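Local coordinates for protein toll-receptor-related 2 (Hydra vulgaris, PDB 4W8H) that probably takes part in innate immune signalling as a Toll-related transmembrane receptor, this chain being its flavodoxin-like TIR domain, at residues T4-I9 with A30-F35; S58-V63 with F123-N128; T78-L83 with P98-H103; P89-P94 with M104-W109. All blocks are in the same frame, centred on the assembly; numbering follows the deposited sequence. Where two conformers were deposited one is given.

Contact 1 (T4-I9 with A30-F35)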
# COMPACT_ATOMS: atom_id res chain seq x y z
N THR A 4 12.56 1.69 9.35
CA THR A 4 11.80 1.54 10.58
C THR A 4 10.57 0.68 10.41
O THR A 4 10.29 -0.14 11.25
CB THR A 4 11.39 2.93 11.14
OG1 THR A 4 12.58 3.65 11.49
CG2 THR A 4 10.52 2.83 12.39
N TYR A 5 9.81 0.92 9.35
CA TYR A 5 8.60 0.17 9.04
C TYR A 5 8.90 -0.77 7.89
O TYR A 5 9.65 -0.44 6.98
CB TYR A 5 7.47 1.13 8.67
CG TYR A 5 7.12 2.09 9.76
CD1 TYR A 5 6.18 1.76 10.71
CD2 TYR A 5 7.72 3.34 9.84
CE1 TYR A 5 5.84 2.62 11.72
CE2 TYR A 5 7.38 4.21 10.87
CZ TYR A 5 6.44 3.83 11.80
OH TYR A 5 6.08 4.64 12.83
N ASP A 6 8.26 -1.94 7.92
CA ASP A 6 8.33 -2.82 6.75
C ASP A 6 7.51 -2.26 5.58
O ASP A 6 7.96 -2.30 4.43
CB ASP A 6 7.79 -4.21 7.07
CG ASP A 6 8.60 -4.89 8.08
OD1 ASP A 6 9.75 -5.21 7.73
OD2 ASP A 6 8.12 -5.14 9.22
N VAL A 7 6.34 -1.73 5.87
CA VAL A 7 5.46 -1.24 4.82
C VAL A 7 4.70 -0.03 5.25
O VAL A 7 4.35 0.13 6.41
CB VAL A 7 4.42 -2.27 4.34
CG1 VAL A 7 5.07 -3.38 3.62
CG2 VAL A 7 3.57 -2.79 5.48
N ASN A 8 4.47 0.84 4.27
CA ASN A 8 3.56 1.93 4.37
C ASN A 8 2.31 1.60 3.56
O ASN A 8 2.39 0.94 2.55
CB ASN A 8 4.28 3.14 3.77
CG ASN A 8 3.41 4.25 3.50
OD1 ASN A 8 2.59 4.60 4.34
ND2 ASN A 8 3.56 4.87 2.33
N ILE A 9 1.15 2.05 4.02
CA ILE A 9 -0.09 1.71 3.31
C ILE A 9 -0.65 2.96 2.72
O ILE A 9 -1.01 3.89 3.43
CB ILE A 9 -1.15 1.13 4.24
CG1 ILE A 9 -0.54 0.11 5.22
CG2 ILE A 9 -2.34 0.55 3.41
CD1 ILE A 9 -0.07 -1.12 4.60
N ALA A 30 0.87 -10.50 12.03
CA ALA A 30 1.94 -11.29 11.42
C ALA A 30 3.33 -10.74 11.77
O ALA A 30 4.33 -11.25 11.26
CB ALA A 30 1.76 -11.34 9.88
N GLY A 31 3.39 -9.72 12.64
CA GLY A 31 4.64 -9.13 13.04
C GLY A 31 5.25 -8.14 12.07
O GLY A 31 6.42 -7.77 12.21
N ILE A 32 4.45 -7.69 11.11
CA ILE A 32 4.91 -6.75 10.11
C ILE A 32 4.64 -5.33 10.62
O ILE A 32 3.54 -4.98 10.97
CB ILE A 32 4.24 -7.04 8.75
CG1 ILE A 32 4.72 -8.43 8.25
CG2 ILE A 32 4.53 -5.90 7.75
CD1 ILE A 32 3.94 -8.99 7.09
N LYS A 33 5.69 -4.52 10.63
CA LYS A 33 5.64 -3.16 11.15
C LYS A 33 5.08 -2.26 10.04
O LYS A 33 5.62 -2.20 8.93
CB LYS A 33 7.03 -2.67 11.54
CG LYS A 33 7.73 -3.52 12.56
CD LYS A 33 9.17 -3.00 12.86
CE LYS A 33 10.13 -3.15 11.66
NZ LYS A 33 11.56 -2.70 11.92
N THR A 34 3.96 -1.60 10.33
CA THR A 34 3.17 -0.89 9.34
C THR A 34 3.02 0.58 9.67
O THR A 34 2.67 0.93 10.80
CB THR A 34 1.81 -1.60 9.24
OG1 THR A 34 2.00 -3.01 9.03
CG2 THR A 34 0.97 -1.08 8.14
N PHE A 35 3.25 1.45 8.68
CA PHE A 35 2.92 2.87 8.80
C PHE A 35 1.51 3.08 8.28
O PHE A 35 1.20 2.73 7.14
CB PHE A 35 3.89 3.73 7.97
CG PHE A 35 3.76 5.20 8.23
CD1 PHE A 35 2.66 5.89 7.76
CD2 PHE A 35 4.74 5.90 8.90
CE1 PHE A 35 2.52 7.26 8.00
CE2 PHE A 35 4.61 7.27 9.11
CZ PHE A 35 3.52 7.93 8.67
O HOH W 1 8.74 -6.98 10.86

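Contact 2 (S58-V63 with F123-N128)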
# COMPACT_ATOMS: atom_id res chain seq x y z
N SER A 58 9.90 3.44 5.33
CA SER A 58 9.33 2.13 5.07
C SER A 58 10.10 1.44 3.96
O SER A 58 10.55 2.09 3.04
CB SER A 58 7.86 2.30 4.64
OG SER A 58 7.06 2.88 5.66
N ASN A 59 10.18 0.11 4.01
CA ASN A 59 10.87 -0.60 2.97
C ASN A 59 10.12 -0.58 1.67
O ASN A 59 10.72 -0.50 0.63
CB ASN A 59 11.13 -2.05 3.37
CG ASN A 59 12.12 -2.18 4.48
OD1 ASN A 59 13.07 -1.38 4.60
ND2 ASN A 59 11.95 -3.21 5.31
N ARG A 60 8.80 -0.71 1.74
CA ARG A 60 7.97 -0.69 0.55
C ARG A 60 6.64 -0.03 0.86
O ARG A 60 6.24 0.05 2.02
CB ARG A 60 7.72 -2.11 0.07
CG ARG A 60 9.01 -2.87 -0.29
CD ARG A 60 8.69 -4.16 -1.04
NE ARG A 60 9.84 -5.04 -1.29
CZ ARG A 60 10.26 -5.98 -0.45
NH1 ARG A 60 9.67 -6.13 0.73
NH2 ARG A 60 11.27 -6.78 -0.79
N THR A 61 5.93 0.40 -0.19
CA THR A 61 4.60 1.01 -0.06
C THR A 61 3.58 0.11 -0.73
O THR A 61 3.70 -0.19 -1.91
CB THR A 61 4.53 2.41 -0.70
OG1 THR A 61 5.37 3.32 0.04
CG2 THR A 61 3.14 2.97 -0.67
N ILE A 62 2.61 -0.34 0.05
CA ILE A 62 1.46 -1.01 -0.49
C ILE A 62 0.51 0.02 -1.05
O ILE A 62 0.18 0.99 -0.37
CB ILE A 62 0.75 -1.84 0.63
CG1 ILE A 62 1.65 -2.99 1.09
CG2 ILE A 62 -0.58 -2.35 0.16
CD1 ILE A 62 1.09 -3.72 2.31
N VAL A 63 0.08 -0.20 -2.28
CA VAL A 63 -0.84 0.66 -2.99
C VAL A 63 -2.20 -0.09 -3.09
O VAL A 63 -2.25 -1.12 -3.75
CB VAL A 63 -0.21 0.92 -4.39
CG1 VAL A 63 -1.18 1.61 -5.32
CG2 VAL A 63 1.12 1.73 -4.24
N PHE A 123 2.68 -11.53 2.35
CA PHE A 123 3.63 -11.59 3.45
C PHE A 123 4.99 -12.03 2.93
O PHE A 123 6.03 -11.57 3.41
CB PHE A 123 3.16 -12.55 4.54
CG PHE A 123 1.92 -12.13 5.27
CD1 PHE A 123 1.37 -10.87 5.18
CD2 PHE A 123 1.23 -13.08 5.97
CE1 PHE A 123 0.21 -10.54 5.83
CE2 PHE A 123 0.07 -12.76 6.64
CZ PHE A 123 -0.45 -11.49 6.57
N ARG A 124 5.04 -12.93 1.96
CA ARG A 124 6.31 -13.40 1.41
C ARG A 124 7.08 -12.25 0.77
O ARG A 124 8.30 -12.15 0.91
CB ARG A 124 6.03 -14.51 0.39
CG ARG A 124 7.26 -15.16 -0.19
CD ARG A 124 6.86 -16.02 -1.36
NE ARG A 124 6.11 -17.21 -0.97
CZ ARG A 124 4.95 -17.61 -1.49
NH1 ARG A 124 4.43 -18.73 -1.04
NH2 ARG A 124 4.32 -16.94 -2.46
N ASP A 125 6.37 -11.40 0.05
CA ASP A 125 7.05 -10.30 -0.60
C ASP A 125 7.62 -9.32 0.41
O ASP A 125 8.76 -8.82 0.28
CB ASP A 125 6.21 -9.54 -1.61
CG ASP A 125 7.05 -8.58 -2.42
OD1 ASP A 125 7.90 -9.06 -3.19
OD2 ASP A 125 6.92 -7.37 -2.27
N ILE A 126 6.81 -9.01 1.42
CA ILE A 126 7.22 -8.08 2.45
C ILE A 126 8.45 -8.62 3.16
O ILE A 126 9.41 -7.87 3.41
CB ILE A 126 6.08 -7.82 3.43
CG1 ILE A 126 4.96 -7.12 2.66
CG2 ILE A 126 6.58 -7.05 4.66
CD1 ILE A 126 3.72 -6.92 3.45
N ARG A 127 8.47 -9.91 3.45
CA ARG A 127 9.54 -10.54 4.22
C ARG A 127 10.78 -10.82 3.40
O ARG A 127 11.83 -11.01 3.98
CB ARG A 127 9.00 -11.81 4.86
CG ARG A 127 7.99 -11.51 5.94
CD ARG A 127 7.22 -12.76 6.33
NE ARG A 127 6.38 -12.57 7.52
CZ ARG A 127 5.34 -13.35 7.85
NH1 ARG A 127 4.96 -14.35 7.06
NH2 ARG A 127 4.68 -13.12 8.97
N ASN A 128 10.66 -10.80 2.08
CA ASN A 128 11.76 -11.11 1.14
C ASN A 128 12.75 -9.98 1.19
O ASN A 128 12.35 -8.84 0.96
CB ASN A 128 11.23 -11.21 -0.31
CG ASN A 128 12.22 -11.80 -1.28
OD1 ASN A 128 13.42 -11.85 -1.00
ND2 ASN A 128 11.72 -12.25 -2.44
O HOH W 2 10.29 -5.31 4.81

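Contact 3 (T78-L83 with P98-H103)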
# COMPACT_ATOMS: atom_id res chain seq x y z
N THR A 78 1.50 10.22 -3.55
CA THR A 78 2.24 9.16 -2.90
C THR A 78 2.71 8.13 -3.90
O THR A 78 3.86 7.69 -3.87
CB THR A 78 1.39 8.46 -1.84
OG1 THR A 78 0.91 9.43 -0.89
CG2 THR A 78 2.15 7.39 -1.15
N LEU A 79 1.82 7.76 -4.82
CA LEU A 79 2.17 6.79 -5.83
C LEU A 79 3.32 7.28 -6.70
O LEU A 79 4.23 6.51 -7.03
CB LEU A 79 0.95 6.43 -6.69
CG LEU A 79 1.13 5.47 -7.88
CD1 LEU A 79 1.71 4.15 -7.49
CD2 LEU A 79 -0.22 5.23 -8.50
N GLN A 80 3.25 8.53 -7.13
CA GLN A 80 4.31 9.06 -7.99
C GLN A 80 5.69 8.95 -7.32
O GLN A 80 6.67 8.52 -7.95
CB GLN A 80 4.04 10.52 -8.38
CG GLN A 80 2.80 10.76 -9.23
CD GLN A 80 2.78 9.97 -10.51
OE1 GLN A 80 3.80 9.79 -11.17
NE2 GLN A 80 1.58 9.49 -10.88
N ILE A 81 5.78 9.29 -6.04
CA ILE A 81 7.06 9.14 -5.34
C ILE A 81 7.36 7.65 -5.10
O ILE A 81 8.50 7.20 -5.24
CB ILE A 81 7.07 9.97 -4.06
CG1 ILE A 81 6.81 11.45 -4.44
CG2 ILE A 81 8.41 9.81 -3.35
CD1 ILE A 81 6.23 12.29 -3.34
N GLY A 82 6.32 6.86 -4.82
CA GLY A 82 6.50 5.43 -4.60
C GLY A 82 7.10 4.69 -5.78
O GLY A 82 7.84 3.73 -5.57
N LEU A 83 6.83 5.15 -7.00
CA LEU A 83 7.41 4.54 -8.19
C LEU A 83 8.94 4.66 -8.21
O LEU A 83 9.61 3.91 -8.88
CB LEU A 83 6.85 5.17 -9.43
CG LEU A 83 5.36 4.92 -9.70
CD1 LEU A 83 4.96 5.75 -10.91
CD2 LEU A 83 5.08 3.41 -9.91
N PRO A 98 -4.16 2.90 -14.31
CA PRO A 98 -3.48 3.81 -15.24
C PRO A 98 -2.39 3.16 -16.05
O PRO A 98 -1.82 2.13 -15.65
CB PRO A 98 -2.91 4.91 -14.32
CG PRO A 98 -2.87 4.32 -12.99
CD PRO A 98 -3.99 3.31 -12.90
N TYR A 99 -2.11 3.80 -17.19
CA TYR A 99 -1.21 3.24 -18.16
C TYR A 99 0.13 2.87 -17.53
O TYR A 99 0.73 1.87 -17.92
CB TYR A 99 -1.03 4.20 -19.34
CG TYR A 99 -0.19 5.40 -19.01
CD1 TYR A 99 -0.74 6.50 -18.38
CD2 TYR A 99 1.17 5.42 -19.33
CE1 TYR A 99 0.04 7.60 -18.07
CE2 TYR A 99 1.95 6.50 -19.01
CZ TYR A 99 1.39 7.58 -18.38
OH TYR A 99 2.17 8.67 -18.09
N PHE A 100 0.65 3.67 -16.60
CA PHE A 100 1.99 3.44 -16.06
C PHE A 100 2.02 2.29 -15.07
O PHE A 100 3.09 1.81 -14.70
CB PHE A 100 2.59 4.73 -15.46
CG PHE A 100 1.78 5.31 -14.34
CD1 PHE A 100 1.96 4.88 -13.05
CD2 PHE A 100 0.81 6.28 -14.59
CE1 PHE A 100 1.22 5.42 -12.01
CE2 PHE A 100 0.05 6.81 -13.56
CZ PHE A 100 0.26 6.38 -12.26
N LEU A 101 0.85 1.76 -14.71
CA LEU A 101 0.74 0.55 -13.90
C LEU A 101 0.22 -0.65 -14.68
O LEU A 101 0.10 -1.73 -14.09
CB LEU A 101 -0.17 0.78 -12.71
CG LEU A 101 0.33 1.73 -11.64
CD1 LEU A 101 -0.69 1.75 -10.51
CD2 LEU A 101 1.71 1.33 -11.14
N ASN A 102 -0.01 -0.49 -15.98
CA ASN A 102 -0.69 -1.53 -16.77
C ASN A 102 0.23 -2.68 -17.19
O ASN A 102 -0.20 -3.62 -17.86
CB ASN A 102 -1.44 -0.95 -18.00
CG ASN A 102 -0.51 -0.54 -19.17
OD1 ASN A 102 0.72 -0.69 -19.13
ND2 ASN A 102 -1.13 -0.03 -20.25
N HIS A 103 1.49 -2.58 -16.80
CA HIS A 103 2.45 -3.64 -17.03
C HIS A 103 3.22 -3.98 -15.76
O HIS A 103 4.36 -4.41 -15.82
CB HIS A 103 3.39 -3.30 -18.21
CG HIS A 103 4.04 -1.95 -18.14
ND1 HIS A 103 3.39 -0.78 -18.47
CD2 HIS A 103 5.31 -1.59 -17.82
CE1 HIS A 103 4.22 0.24 -18.34
NE2 HIS A 103 5.39 -0.22 -17.94

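Contact 4 (P89-P94 with M104-W109)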
# COMPACT_ATOMS: atom_id res chain seq x y z
N PRO A 89 1.48 -3.38 -5.38
CA PRO A 89 0.11 -3.03 -5.74
C PRO A 89 -0.85 -4.18 -5.42
O PRO A 89 -0.56 -5.36 -5.73
CB PRO A 89 0.18 -2.85 -7.25
CG PRO A 89 1.63 -3.04 -7.68
CD PRO A 89 2.30 -3.72 -6.55
N ILE A 90 -1.95 -3.80 -4.78
CA ILE A 90 -3.07 -4.68 -4.51
C ILE A 90 -4.26 -4.20 -5.30
O ILE A 90 -4.66 -3.03 -5.19
CB ILE A 90 -3.45 -4.68 -3.02
CG1 ILE A 90 -2.32 -5.30 -2.19
CG2 ILE A 90 -4.77 -5.48 -2.82
CD1 ILE A 90 -2.52 -5.15 -0.70
N LEU A 91 -4.87 -5.08 -6.11
CA LEU A 91 -6.15 -4.74 -6.74
C LEU A 91 -7.24 -5.12 -5.77
O LEU A 91 -7.60 -6.30 -5.66
CB LEU A 91 -6.34 -5.40 -8.10
CG LEU A 91 -7.57 -4.91 -8.89
CD1 LEU A 91 -7.43 -3.50 -9.39
CD2 LEU A 91 -7.86 -5.86 -10.04
N TYR A 92 -7.73 -4.13 -5.04
CA TYR A 92 -8.71 -4.36 -3.98
C TYR A 92 -10.12 -4.35 -4.58
O TYR A 92 -10.94 -5.18 -4.21
CB TYR A 92 -8.54 -3.32 -2.85
CG TYR A 92 -9.68 -3.30 -1.87
CD1 TYR A 92 -10.13 -4.46 -1.25
CD2 TYR A 92 -10.37 -2.12 -1.64
CE1 TYR A 92 -11.25 -4.41 -0.39
CE2 TYR A 92 -11.47 -2.06 -0.79
CZ TYR A 92 -11.93 -3.21 -0.22
OH TYR A 92 -13.02 -3.12 0.59
N ARG A 93 -10.41 -3.36 -5.40
CA ARG A 93 -11.67 -3.28 -6.13
C ARG A 93 -11.38 -3.06 -7.60
O ARG A 93 -10.47 -2.31 -7.91
CB ARG A 93 -12.54 -2.15 -5.58
CG ARG A 93 -13.07 -2.40 -4.18
CD ARG A 93 -13.38 -1.04 -3.47
NE ARG A 93 -14.30 -0.25 -4.24
CZ ARG A 93 -14.38 1.07 -4.26
NH1 ARG A 93 -13.54 1.85 -3.56
NH2 ARG A 93 -15.33 1.60 -5.03
N PRO A 94 -12.17 -3.66 -8.52
CA PRO A 94 -11.91 -3.47 -9.95
C PRO A 94 -11.98 -1.99 -10.34
O PRO A 94 -12.78 -1.22 -9.82
CB PRO A 94 -13.06 -4.24 -10.63
CG PRO A 94 -13.46 -5.27 -9.61
CD PRO A 94 -13.34 -4.53 -8.28
N MET A 104 2.58 -3.76 -14.62
CA MET A 104 3.14 -4.11 -13.33
C MET A 104 2.30 -5.20 -12.66
O MET A 104 1.07 -5.11 -12.58
CB MET A 104 3.16 -2.87 -12.44
CG MET A 104 3.81 -3.13 -11.12
SD MET A 104 3.97 -1.69 -10.08
CE MET A 104 5.08 -0.69 -11.03
N THR A 105 2.95 -6.26 -12.21
CA THR A 105 2.26 -7.36 -11.56
C THR A 105 1.69 -6.91 -10.25
O THR A 105 2.36 -6.24 -9.46
CB THR A 105 3.29 -8.48 -11.32
OG1 THR A 105 3.86 -8.88 -12.58
CG2 THR A 105 2.64 -9.67 -10.60
N TYR A 106 0.45 -7.31 -9.97
CA TYR A 106 -0.21 -6.95 -8.74
C TYR A 106 -0.78 -8.19 -8.04
O TYR A 106 -0.94 -9.26 -8.64
CB TYR A 106 -1.32 -5.91 -8.98
CG TYR A 106 -2.38 -6.23 -10.00
CD1 TYR A 106 -3.42 -7.10 -9.73
CD2 TYR A 106 -2.38 -5.60 -11.23
CE1 TYR A 106 -4.39 -7.37 -10.68
CE2 TYR A 106 -3.35 -5.82 -12.18
CZ TYR A 106 -4.36 -6.73 -11.90
OH TYR A 106 -5.34 -6.96 -12.84
N LEU A 107 -1.09 -8.03 -6.76
CA LEU A 107 -1.83 -9.03 -6.00
C LEU A 107 -3.32 -8.76 -6.20
O LEU A 107 -3.81 -7.70 -5.81
CB LEU A 107 -1.48 -8.97 -4.51
CG LEU A 107 -0.02 -9.16 -4.21
CD1 LEU A 107 0.23 -8.96 -2.74
CD2 LEU A 107 0.50 -10.51 -4.67
N ASP A 108 -4.03 -9.74 -6.73
CA ASP A 108 -5.39 -9.50 -7.17
C ASP A 108 -6.37 -10.02 -6.12
O ASP A 108 -6.74 -11.20 -6.15
CB ASP A 108 -5.65 -10.20 -8.51
CG ASP A 108 -6.99 -9.80 -9.13
OD1 ASP A 108 -7.81 -9.14 -8.44
OD2 ASP A 108 -7.22 -10.15 -10.31
N TRP A 109 -6.84 -9.16 -5.23
CA TRP A 109 -7.81 -9.56 -4.20
C TRP A 109 -9.15 -9.88 -4.84
O TRP A 109 -9.93 -10.68 -4.31
CB TRP A 109 -7.97 -8.42 -3.18
CG TRP A 109 -9.06 -8.65 -2.18
CD1 TRP A 109 -10.29 -8.12 -2.19
CD2 TRP A 109 -8.98 -9.45 -1.00
NE1 TRP A 109 -11.01 -8.55 -1.11
CE2 TRP A 109 -10.22 -9.37 -0.36
CE3 TRP A 109 -7.98 -10.23 -0.43
CZ2 TRP A 109 -10.49 -10.03 0.82
CZ3 TRP A 109 -8.24 -10.90 0.73
CH2 TRP A 109 -9.49 -10.80 1.35

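Contact 1 (T4-I9 with A30-F35)
Lys33 lies across Asp6 and reaches back to Thr4. The contact joins the first and second strands of a beta-alpha-beta unit, here one of the parallel units of the flavodoxin-like TIR domain. From the base of Lys33, CB lies 3.6 Å from Asp6 OD2, and CG is still beside that oxygen. CD and CE then pass the carbonyl of Thr4. The chain bends at chi3 (-67°), which swings CE to 3.0 Å from Thr4 O. NZ ends in a weak hydrogen bond to the same oxygen. The backbone of Lys33 is gripped as well. Its N donates to Asp6 OD2 at 2.9 Å, on the lone pair facing away from the other carboxylate oxygen. Just before it, Gly31 leaves helix 16-29 with positive phi in a Schellman motif. Parallel pairing follows, with Val7 N bonded to Lys33 O, Phe35 N to Val7 O and Ile9 N to Phe35 O. Helix 47-56 packs on Asn8 and Phe35, whereas helix 16-29 packs on Ile9 and Thr34. The Phe35 edge meets the Tyr5 face in a T-shaped pair with planes at 77°, and Phe35 CD2 sits 3.7 Å from Tyr5 CE2.

Contact 2 (S58-V63 with F123-N128)
Arg60 has CG anti to its carbonyl carbon (chi1 -61°), and its chain is extended from CG to NE. This straight arm spans from strand 58-65 to the last turn of helix 115-127. The contact is helix-on-sheet packing of the flavodoxin-like fold. The short strand and helix segments run nearly antiparallel, at 157°, with axes 10.7 Å apart. The guanidinium gathers carbonyl oxygens at the C-terminal end of the helix. NH2 donates to Asn128 O at 2.9 Å, in the guanidinium plane and almost straight (174°). NH1 donates to Ile126 O at 3.2 Å, also in that plane, but this donor stands above the plane of the carbonyl it meets. Asp125 O lies over one face, 2.9 Å from NH1, without the angle for a hydrogen bond. The positive group would be expected to suit the negative end of the helix dipole. Asp125 OD2 sits well out of the guanidinium plane, so its long salt bridge with NE (3.9 Å) is one of charge alone. That carboxylate also bonds a polar side chain of the bound peptide, and Arg60 NH2 bonds the peptide backbone. Gln86 OE1 accepts from NE and helps fix the rotation of the group. Deeper in the core, Ile62 CD1 meets Ile126 CD1 at 4.3 Å.

Contact 3 (T78-L83 with P98-H103)
The Phe100 ring meets Leu79 at its edge, with Leu79 CD2 near the ring plane and 3.8 Å from CE1. Tyr99 CE1, a neighbour in the chain, is also in plane at the edge. Phe100 CD2 in turn lies over one face of the Tyr99 ring, toward its rim. This is packing of helix 73-82 of the flavodoxin-like TIR fold against the 3-10 turn 99-101, in the connection between strands 87-91 and 107-108. With CG between the backbone N and the carbonyl carbon (chi1 60°), the Phe100 side chain is directed at the helix, where it meets Leu79 tip to tip. Leu83 crosses Phe100 at about a right angle and sets CD1 3.8 Å from its CD1. Gln80 also crosses at about a right angle, with amide and ring planes 66° apart. Its NE2 comes within 3.6 Å of Phe100 CZ, while its hydrogen bond goes to Asp76 OD1 one turn back in the same helix. The segments meet mainly through apolar side chains. The turn itself is held by backbone bonds, Leu101 N to Pro98 O and Asn102 N to Tyr99 O. Leu101 is the more buried partner on the turn and packs inward on Phe70 and Met65. Leu79 faces the same core, touching Val63 and Phe69. Leu79 and Leu83 each meet one branch of Leu101. Leu79 CD2 lies 4.0 Å from its CD1, and Leu83 CD2 lies 4.1 Å from its CD2.

Contact 4 (P89-P94 with M104-W109)
Tyr106 lies alongside Leu91, both side chains pointing the same way. Its ring atoms CD1 and CE1 each stand 3.8 Å from Leu91 CB. With CG between the backbone N and the carbonyl carbon (chi1 54°), the Tyr106 side chain is laid beside Leu91. Leu91 CD2 also touches Asp108 OD1, at 3.6 Å. At the start of the contact, Pro89 and Met104 cross at about a right angle, and Pro89 CG meets Met104 SD at 3.6 Å. At the other end, Tyr92 and Trp109 run side by side with ring planes at 41°. Their closest side-chain atoms are Tyr92 CD1 and Trp109 CD1, 3.8 Å apart.

Behind these side chains the parallel backbone pairing sets their spacing. Leu107 N donates to Pro89 O, and Leu91 N donates to Leu107 O at 2.8 Å. Trp109 N donates to Leu91 O through a more bent bond (131°). Ile90 and Leu107 share one sheet face, while Leu91 and Asp108 share the other. Asp108 OD1 also receives weak bonds from the N atoms of Cys110 and Asp111, just after the strand.

Further out, Trp109 makes a cation-pi contact with Arg115 and an edge-to-face pair with Phe118, and Tyr92 stacks on Trp18. The pairing adds outermost strand 107-108 to the parallel sheet of the flavodoxin-like fold. Strand 87-91 is bonded on its other side to strand 58-65, and helix 115-127 covers the face bearing Ile90 and Leu107.

Three of the four contacts reach one parallel sheet, whose order is 34-35, 5-10, 58-65, 87-91, 107-108. Contact 1 pairs strands at one margin and contact 4 at the other, with centres about 19 Å apart on opposite sides of the chain's centre. Contact 2 lies between them and touches both, since strand 58-65 borders strands 5-10 and 87-91. Contact 1 closes first along the chain. Contacts 3 and 4 follow, with alternating segments, between the two segments of contact 2. Contact 3 touches contact 4 through Leu83 and Met104. Contact 2 thus brings the C-terminal helix back onto the central strand of the domain.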